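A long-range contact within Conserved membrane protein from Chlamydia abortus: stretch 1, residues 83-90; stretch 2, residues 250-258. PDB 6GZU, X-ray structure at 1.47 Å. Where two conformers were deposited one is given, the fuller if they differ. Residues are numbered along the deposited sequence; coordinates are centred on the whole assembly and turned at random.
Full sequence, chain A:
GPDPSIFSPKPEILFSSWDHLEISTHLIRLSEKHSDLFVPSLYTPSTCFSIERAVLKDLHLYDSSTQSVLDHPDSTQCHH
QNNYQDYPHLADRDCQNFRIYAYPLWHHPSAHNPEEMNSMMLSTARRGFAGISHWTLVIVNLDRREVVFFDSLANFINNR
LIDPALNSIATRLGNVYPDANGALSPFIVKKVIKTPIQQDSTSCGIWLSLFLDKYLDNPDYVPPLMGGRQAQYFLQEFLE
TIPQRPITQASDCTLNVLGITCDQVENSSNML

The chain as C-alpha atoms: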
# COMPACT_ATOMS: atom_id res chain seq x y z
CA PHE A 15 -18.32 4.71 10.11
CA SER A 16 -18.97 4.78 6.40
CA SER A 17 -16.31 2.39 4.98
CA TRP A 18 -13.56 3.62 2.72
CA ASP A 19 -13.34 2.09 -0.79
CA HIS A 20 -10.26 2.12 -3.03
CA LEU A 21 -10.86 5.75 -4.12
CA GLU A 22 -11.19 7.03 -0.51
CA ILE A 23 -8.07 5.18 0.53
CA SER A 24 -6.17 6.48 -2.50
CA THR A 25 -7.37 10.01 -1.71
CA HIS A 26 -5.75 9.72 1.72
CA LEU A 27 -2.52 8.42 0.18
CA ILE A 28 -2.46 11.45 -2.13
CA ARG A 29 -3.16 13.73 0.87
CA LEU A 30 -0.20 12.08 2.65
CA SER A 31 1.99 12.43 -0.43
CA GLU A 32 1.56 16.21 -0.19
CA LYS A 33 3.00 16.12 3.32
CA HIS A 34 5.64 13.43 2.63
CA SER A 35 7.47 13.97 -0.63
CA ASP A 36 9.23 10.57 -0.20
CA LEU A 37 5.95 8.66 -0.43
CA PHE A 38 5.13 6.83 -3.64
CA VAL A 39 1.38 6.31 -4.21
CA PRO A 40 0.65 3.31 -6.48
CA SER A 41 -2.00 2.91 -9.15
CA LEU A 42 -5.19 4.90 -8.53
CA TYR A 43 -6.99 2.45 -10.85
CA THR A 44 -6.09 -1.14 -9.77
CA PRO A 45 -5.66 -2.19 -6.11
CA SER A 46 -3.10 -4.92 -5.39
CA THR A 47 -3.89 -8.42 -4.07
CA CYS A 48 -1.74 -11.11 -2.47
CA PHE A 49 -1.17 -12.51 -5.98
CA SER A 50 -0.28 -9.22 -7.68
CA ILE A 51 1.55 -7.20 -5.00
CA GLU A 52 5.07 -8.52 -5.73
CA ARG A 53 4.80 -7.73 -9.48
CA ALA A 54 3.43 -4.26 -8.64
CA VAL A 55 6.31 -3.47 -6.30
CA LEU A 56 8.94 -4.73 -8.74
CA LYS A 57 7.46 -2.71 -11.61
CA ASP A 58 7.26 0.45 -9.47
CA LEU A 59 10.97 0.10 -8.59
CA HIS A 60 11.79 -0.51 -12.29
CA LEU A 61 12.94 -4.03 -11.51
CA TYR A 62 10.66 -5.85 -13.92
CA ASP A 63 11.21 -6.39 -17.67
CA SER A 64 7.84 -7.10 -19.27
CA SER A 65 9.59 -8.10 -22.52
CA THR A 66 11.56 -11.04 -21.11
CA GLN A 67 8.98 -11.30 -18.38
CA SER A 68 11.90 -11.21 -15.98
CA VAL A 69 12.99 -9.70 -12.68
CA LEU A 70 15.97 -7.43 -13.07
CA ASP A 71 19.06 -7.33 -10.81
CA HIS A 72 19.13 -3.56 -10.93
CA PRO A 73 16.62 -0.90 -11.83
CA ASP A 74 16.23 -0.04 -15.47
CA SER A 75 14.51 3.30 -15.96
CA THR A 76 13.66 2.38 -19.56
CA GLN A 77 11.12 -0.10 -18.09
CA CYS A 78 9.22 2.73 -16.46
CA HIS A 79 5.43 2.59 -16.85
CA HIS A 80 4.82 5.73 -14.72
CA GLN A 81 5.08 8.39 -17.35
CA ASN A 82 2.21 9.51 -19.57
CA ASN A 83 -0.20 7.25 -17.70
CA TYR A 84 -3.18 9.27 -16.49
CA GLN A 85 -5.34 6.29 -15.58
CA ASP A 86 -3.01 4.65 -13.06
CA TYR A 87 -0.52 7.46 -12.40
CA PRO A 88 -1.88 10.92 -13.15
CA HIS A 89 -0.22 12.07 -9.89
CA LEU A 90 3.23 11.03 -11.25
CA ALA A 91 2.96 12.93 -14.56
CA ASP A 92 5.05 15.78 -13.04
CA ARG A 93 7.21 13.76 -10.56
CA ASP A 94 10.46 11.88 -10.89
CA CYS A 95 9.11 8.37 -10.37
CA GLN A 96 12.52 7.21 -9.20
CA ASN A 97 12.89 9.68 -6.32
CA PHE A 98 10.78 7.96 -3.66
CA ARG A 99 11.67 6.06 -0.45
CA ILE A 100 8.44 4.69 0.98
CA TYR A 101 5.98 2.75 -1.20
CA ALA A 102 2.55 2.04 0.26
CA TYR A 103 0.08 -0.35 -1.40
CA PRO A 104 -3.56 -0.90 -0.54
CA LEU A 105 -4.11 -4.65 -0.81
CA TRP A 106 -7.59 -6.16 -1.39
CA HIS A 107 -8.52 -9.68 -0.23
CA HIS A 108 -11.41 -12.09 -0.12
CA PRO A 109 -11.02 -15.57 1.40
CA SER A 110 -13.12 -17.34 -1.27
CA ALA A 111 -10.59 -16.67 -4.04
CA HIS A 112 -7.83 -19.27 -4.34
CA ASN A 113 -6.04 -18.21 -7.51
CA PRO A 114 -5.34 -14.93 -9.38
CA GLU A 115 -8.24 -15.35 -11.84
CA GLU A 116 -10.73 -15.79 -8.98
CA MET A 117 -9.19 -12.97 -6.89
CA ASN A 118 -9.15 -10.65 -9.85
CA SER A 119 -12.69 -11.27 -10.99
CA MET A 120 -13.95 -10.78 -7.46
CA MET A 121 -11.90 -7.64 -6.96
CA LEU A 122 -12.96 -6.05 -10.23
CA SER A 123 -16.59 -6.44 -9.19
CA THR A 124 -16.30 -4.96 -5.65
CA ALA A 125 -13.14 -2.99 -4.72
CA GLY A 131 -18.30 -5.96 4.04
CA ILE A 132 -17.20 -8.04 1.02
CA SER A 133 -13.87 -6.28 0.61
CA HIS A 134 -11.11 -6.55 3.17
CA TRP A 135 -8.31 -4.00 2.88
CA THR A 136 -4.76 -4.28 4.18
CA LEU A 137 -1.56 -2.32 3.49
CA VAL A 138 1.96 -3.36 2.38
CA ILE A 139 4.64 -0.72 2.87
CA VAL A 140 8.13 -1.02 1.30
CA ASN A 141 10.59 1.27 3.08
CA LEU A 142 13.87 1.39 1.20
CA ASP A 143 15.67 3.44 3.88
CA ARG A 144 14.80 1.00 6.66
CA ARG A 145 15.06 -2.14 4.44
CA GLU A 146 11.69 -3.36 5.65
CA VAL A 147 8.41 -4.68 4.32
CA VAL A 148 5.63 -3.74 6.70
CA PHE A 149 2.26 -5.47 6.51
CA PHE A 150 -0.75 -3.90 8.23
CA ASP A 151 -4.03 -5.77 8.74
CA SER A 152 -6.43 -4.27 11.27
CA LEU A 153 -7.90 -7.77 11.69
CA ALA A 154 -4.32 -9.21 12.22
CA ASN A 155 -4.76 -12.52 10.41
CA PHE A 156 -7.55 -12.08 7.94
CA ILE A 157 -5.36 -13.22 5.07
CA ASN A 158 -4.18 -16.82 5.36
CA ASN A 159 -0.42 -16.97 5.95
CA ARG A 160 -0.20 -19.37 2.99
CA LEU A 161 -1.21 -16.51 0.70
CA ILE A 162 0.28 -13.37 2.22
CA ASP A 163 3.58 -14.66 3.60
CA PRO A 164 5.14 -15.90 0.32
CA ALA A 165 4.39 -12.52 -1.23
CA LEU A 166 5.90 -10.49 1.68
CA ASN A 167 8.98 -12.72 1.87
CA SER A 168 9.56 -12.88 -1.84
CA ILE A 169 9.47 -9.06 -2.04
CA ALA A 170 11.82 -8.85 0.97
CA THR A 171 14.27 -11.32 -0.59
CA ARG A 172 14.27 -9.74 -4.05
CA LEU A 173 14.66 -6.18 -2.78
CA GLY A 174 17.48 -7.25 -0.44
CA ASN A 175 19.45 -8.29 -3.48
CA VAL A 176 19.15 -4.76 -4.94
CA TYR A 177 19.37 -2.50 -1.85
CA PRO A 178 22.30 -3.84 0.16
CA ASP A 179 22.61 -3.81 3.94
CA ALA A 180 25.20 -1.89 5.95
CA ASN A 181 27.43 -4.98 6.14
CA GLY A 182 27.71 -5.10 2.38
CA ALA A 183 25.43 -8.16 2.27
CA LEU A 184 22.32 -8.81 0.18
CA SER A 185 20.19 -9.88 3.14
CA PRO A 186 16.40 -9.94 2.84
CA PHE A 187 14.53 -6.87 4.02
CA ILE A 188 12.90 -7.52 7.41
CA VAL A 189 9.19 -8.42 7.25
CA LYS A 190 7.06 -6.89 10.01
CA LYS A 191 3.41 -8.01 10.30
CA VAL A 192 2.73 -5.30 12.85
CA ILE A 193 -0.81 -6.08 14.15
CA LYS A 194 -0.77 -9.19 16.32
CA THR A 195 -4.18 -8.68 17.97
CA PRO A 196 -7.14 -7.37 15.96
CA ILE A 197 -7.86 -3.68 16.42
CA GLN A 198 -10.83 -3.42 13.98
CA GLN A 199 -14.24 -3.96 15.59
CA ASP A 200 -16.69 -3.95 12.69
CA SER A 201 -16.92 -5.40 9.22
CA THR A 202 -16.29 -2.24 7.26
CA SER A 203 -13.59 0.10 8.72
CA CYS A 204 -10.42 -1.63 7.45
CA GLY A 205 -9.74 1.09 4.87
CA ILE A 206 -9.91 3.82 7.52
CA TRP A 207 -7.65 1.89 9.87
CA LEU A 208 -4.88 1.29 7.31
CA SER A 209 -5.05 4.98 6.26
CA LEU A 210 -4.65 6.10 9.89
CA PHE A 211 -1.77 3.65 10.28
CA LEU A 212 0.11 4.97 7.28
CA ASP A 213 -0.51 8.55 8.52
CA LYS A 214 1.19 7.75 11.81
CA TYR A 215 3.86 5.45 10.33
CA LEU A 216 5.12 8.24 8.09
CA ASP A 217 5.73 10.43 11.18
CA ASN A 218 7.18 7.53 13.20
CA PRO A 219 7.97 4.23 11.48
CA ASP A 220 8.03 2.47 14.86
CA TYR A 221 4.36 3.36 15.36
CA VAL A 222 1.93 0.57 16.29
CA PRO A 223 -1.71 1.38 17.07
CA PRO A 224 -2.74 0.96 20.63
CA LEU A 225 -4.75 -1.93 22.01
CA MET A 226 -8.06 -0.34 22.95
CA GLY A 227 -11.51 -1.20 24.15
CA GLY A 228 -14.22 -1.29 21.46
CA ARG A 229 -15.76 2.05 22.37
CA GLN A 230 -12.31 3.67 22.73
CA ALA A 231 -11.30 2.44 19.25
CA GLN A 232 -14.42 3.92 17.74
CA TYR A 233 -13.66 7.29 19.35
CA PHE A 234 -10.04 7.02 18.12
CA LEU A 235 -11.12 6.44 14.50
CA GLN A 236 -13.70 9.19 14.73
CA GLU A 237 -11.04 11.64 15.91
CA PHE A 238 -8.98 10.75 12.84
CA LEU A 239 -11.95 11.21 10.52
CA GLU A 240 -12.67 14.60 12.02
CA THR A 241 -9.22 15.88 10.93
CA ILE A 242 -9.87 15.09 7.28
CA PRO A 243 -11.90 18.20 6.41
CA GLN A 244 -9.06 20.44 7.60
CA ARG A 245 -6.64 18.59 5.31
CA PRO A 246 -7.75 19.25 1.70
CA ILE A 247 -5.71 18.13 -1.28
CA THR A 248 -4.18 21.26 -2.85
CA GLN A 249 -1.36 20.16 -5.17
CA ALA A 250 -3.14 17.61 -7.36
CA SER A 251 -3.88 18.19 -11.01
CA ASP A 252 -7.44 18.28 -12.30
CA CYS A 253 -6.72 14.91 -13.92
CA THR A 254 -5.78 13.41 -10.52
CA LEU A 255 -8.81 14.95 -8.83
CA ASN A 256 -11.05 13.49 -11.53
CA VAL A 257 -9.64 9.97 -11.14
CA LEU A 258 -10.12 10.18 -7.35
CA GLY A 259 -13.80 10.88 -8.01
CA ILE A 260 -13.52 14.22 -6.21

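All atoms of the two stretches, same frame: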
# COMPACT_ATOMS: atom_id res chain seq x y z
N ASN A 83 0.87 8.17 -18.05
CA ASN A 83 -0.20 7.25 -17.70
C ASN A 83 -1.16 7.94 -16.75
O ASN A 83 -0.93 7.99 -15.54
CB ASN A 83 0.35 5.95 -17.09
CG ASN A 83 -0.73 4.96 -16.73
OD1 ASN A 83 -1.91 5.29 -16.62
ND2 ASN A 83 -0.33 3.73 -16.53
N TYR A 84 -2.26 8.47 -17.28
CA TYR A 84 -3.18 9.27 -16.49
C TYR A 84 -4.33 8.47 -15.93
O TYR A 84 -5.19 9.02 -15.26
CB TYR A 84 -3.70 10.43 -17.35
CG TYR A 84 -2.61 11.39 -17.70
CD1 TYR A 84 -2.26 12.42 -16.82
CD2 TYR A 84 -1.92 11.26 -18.87
CE1 TYR A 84 -1.24 13.29 -17.13
CE2 TYR A 84 -0.92 12.14 -19.21
CZ TYR A 84 -0.57 13.13 -18.34
OH TYR A 84 0.45 13.96 -18.71
N GLN A 85 -4.33 7.16 -16.15
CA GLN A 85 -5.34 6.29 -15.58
C GLN A 85 -4.82 5.73 -14.27
O GLN A 85 -5.48 5.84 -13.23
CB GLN A 85 -5.64 5.16 -16.53
CG GLN A 85 -6.67 4.19 -16.01
CD GLN A 85 -7.03 3.19 -17.07
OE1 GLN A 85 -6.19 2.37 -17.47
NE2 GLN A 85 -8.26 3.28 -17.58
N ASP A 86 -3.63 5.14 -14.29
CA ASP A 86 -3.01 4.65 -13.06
C ASP A 86 -2.22 5.71 -12.30
O ASP A 86 -2.23 5.74 -11.07
CB ASP A 86 -2.05 3.51 -13.35
CG ASP A 86 -2.73 2.33 -13.98
OD1 ASP A 86 -3.36 1.55 -13.23
OD2 ASP A 86 -2.57 2.13 -15.20
N TYR A 87 -1.49 6.55 -13.03
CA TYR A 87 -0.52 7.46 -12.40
C TYR A 87 -0.64 8.92 -12.82
O TYR A 87 0.36 9.52 -13.17
CB TYR A 87 0.94 6.99 -12.64
CG TYR A 87 1.15 5.53 -12.32
CD1 TYR A 87 1.16 5.08 -11.00
CD2 TYR A 87 1.35 4.58 -13.34
CE1 TYR A 87 1.33 3.73 -10.71
CE2 TYR A 87 1.53 3.22 -13.05
CZ TYR A 87 1.52 2.82 -11.73
OH TYR A 87 1.66 1.49 -11.45
N PRO A 88 -1.83 9.51 -12.75
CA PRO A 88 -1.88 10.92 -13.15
C PRO A 88 -1.07 11.79 -12.18
O PRO A 88 -0.58 12.85 -12.58
CB PRO A 88 -3.37 11.25 -13.03
CG PRO A 88 -3.92 10.23 -12.00
CD PRO A 88 -3.12 8.99 -12.26
N HIS A 89 -0.93 11.33 -10.94
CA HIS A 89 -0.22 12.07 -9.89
C HIS A 89 1.31 12.00 -10.07
O HIS A 89 2.04 12.69 -9.35
CB HIS A 89 -0.62 11.53 -8.52
CG HIS A 89 -0.39 10.06 -8.37
ND1 HIS A 89 -1.04 9.12 -9.15
CD2 HIS A 89 0.43 9.37 -7.55
CE1 HIS A 89 -0.63 7.92 -8.81
NE2 HIS A 89 0.25 8.04 -7.82
N LEU A 90 1.78 11.15 -10.98
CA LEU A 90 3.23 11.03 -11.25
C LEU A 90 3.65 11.70 -12.54
O LEU A 90 4.84 11.76 -12.86
CB LEU A 90 3.67 9.56 -11.32
CG LEU A 90 3.44 8.79 -10.02
CD1 LEU A 90 3.92 7.34 -10.12
CD2 LEU A 90 4.07 9.53 -8.82
N ALA A 250 -2.80 18.56 -6.31
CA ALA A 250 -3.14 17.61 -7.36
C ALA A 250 -3.70 18.28 -8.60
O ALA A 250 -4.42 19.31 -8.52
CB ALA A 250 -4.17 16.62 -6.83
N SER A 251 -3.36 17.71 -9.75
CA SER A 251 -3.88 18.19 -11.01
C SER A 251 -5.37 17.88 -11.11
O SER A 251 -5.88 16.99 -10.40
CB SER A 251 -3.17 17.49 -12.14
OG SER A 251 -3.50 16.12 -12.11
N ASP A 252 -6.05 18.57 -12.02
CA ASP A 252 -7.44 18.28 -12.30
C ASP A 252 -7.62 16.82 -12.74
O ASP A 252 -8.58 16.15 -12.37
CB ASP A 252 -8.02 19.29 -13.32
CG ASP A 252 -8.28 20.67 -12.70
OD1 ASP A 252 -7.77 20.95 -11.59
OD2 ASP A 252 -8.98 21.49 -13.33
N CYS A 253 -6.65 16.30 -13.50
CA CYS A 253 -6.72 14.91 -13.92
C CYS A 253 -6.72 13.96 -12.72
O CYS A 253 -7.51 13.03 -12.68
CB CYS A 253 -5.55 14.59 -14.83
SG CYS A 253 -5.87 13.13 -15.73
N THR A 254 -5.83 14.20 -11.77
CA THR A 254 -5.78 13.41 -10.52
C THR A 254 -7.08 13.54 -9.72
O THR A 254 -7.63 12.54 -9.27
CB THR A 254 -4.56 13.78 -9.66
OG1 THR A 254 -3.37 13.51 -10.43
CG2 THR A 254 -4.53 13.00 -8.36
N LEU A 255 -7.58 14.76 -9.58
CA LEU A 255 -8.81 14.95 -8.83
C LEU A 255 -9.96 14.20 -9.50
O LEU A 255 -10.84 13.67 -8.81
CB LEU A 255 -9.14 16.45 -8.69
CG LEU A 255 -8.10 17.24 -7.88
CD1 LEU A 255 -8.39 18.71 -7.93
CD2 LEU A 255 -8.01 16.77 -6.43
N ASN A 256 -9.97 14.16 -10.83
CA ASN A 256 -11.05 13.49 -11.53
C ASN A 256 -11.01 11.97 -11.32
O ASN A 256 -12.03 11.34 -11.10
CB ASN A 256 -11.08 13.86 -13.03
CG ASN A 256 -12.49 14.22 -13.51
N VAL A 257 -9.81 11.40 -11.36
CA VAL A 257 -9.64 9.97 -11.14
C VAL A 257 -10.05 9.57 -9.73
O VAL A 257 -10.64 8.51 -9.51
CB VAL A 257 -8.17 9.55 -11.41
CG1 VAL A 257 -7.94 8.13 -10.96
CG2 VAL A 257 -7.85 9.65 -12.86
N LEU A 258 -9.75 10.43 -8.76
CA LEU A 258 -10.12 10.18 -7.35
C LEU A 258 -11.62 10.32 -7.12
O LEU A 258 -12.11 9.98 -6.04
CB LEU A 258 -9.36 11.13 -6.42
CG LEU A 258 -7.86 10.84 -6.33
CD1 LEU A 258 -7.18 11.92 -5.46
CD2 LEU A 258 -7.55 9.44 -5.78
O HOH W 1 -1.96 14.84 -13.84

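Residues 83-90 form an irregular segment, with a backbone hydrogen bond from Leu90 N to Tyr87 O (3.1 Å). Residues 250-258 enter a helix that begins at Asp252, with bonds such as Leu255 N to Ser251 O (2.9 Å) and Val257 N to Cys253 O (3.1 Å). The backbones come nearest at Pro88 and Thr254, whose CA atoms lie 5.3 Å apart; Gln85 CA and Val257 CA are 7.2 Å apart. No direct hydrogen bond crosses the contact, which buries 271 Å² in all and rests on packing plus one water.

Pro88 is buried, its CA-to-CB bond pointing toward the helix, where those of Cys253 and Val257, one turn apart, also point toward the loop. Pro88 CB lies 4.1 Å from Cys253 SG, and Pro88 CG 4.1 Å from Val257 CG2; the compact, apolar ring suits this close approach. Thr254 OG1 sits 3.4 Å from Pro88 CB and 3.3 Å from His89 N, but the angle at that amide is too poor for a hydrogen bond. Tyr84 adds its CB, 3.8 Å from Cys253 SG, and the sulfur lies obliquely to its ring, 4.9 Å from the centroid. The branched Val257 also reaches the loop backbone, with CG2 3.6 Å from Tyr84 O.

Ser251 caps the helix: its OG accepts from Thr254 N at 3.0 Å. The same OG is 2.6 Å from a water that donates to Pro88 O at 2.7 Å, bridging a 4.4 Å gap between Ser251 OG and Pro88 O. On the loop, Asn83 OD1 accepts from Asp86 N (2.9 Å) and Gln85 N (3.1 Å), while Asn83 ND2 donates to Asp86 OD2 (3.1 Å), bracing the turn that leads into Pro88.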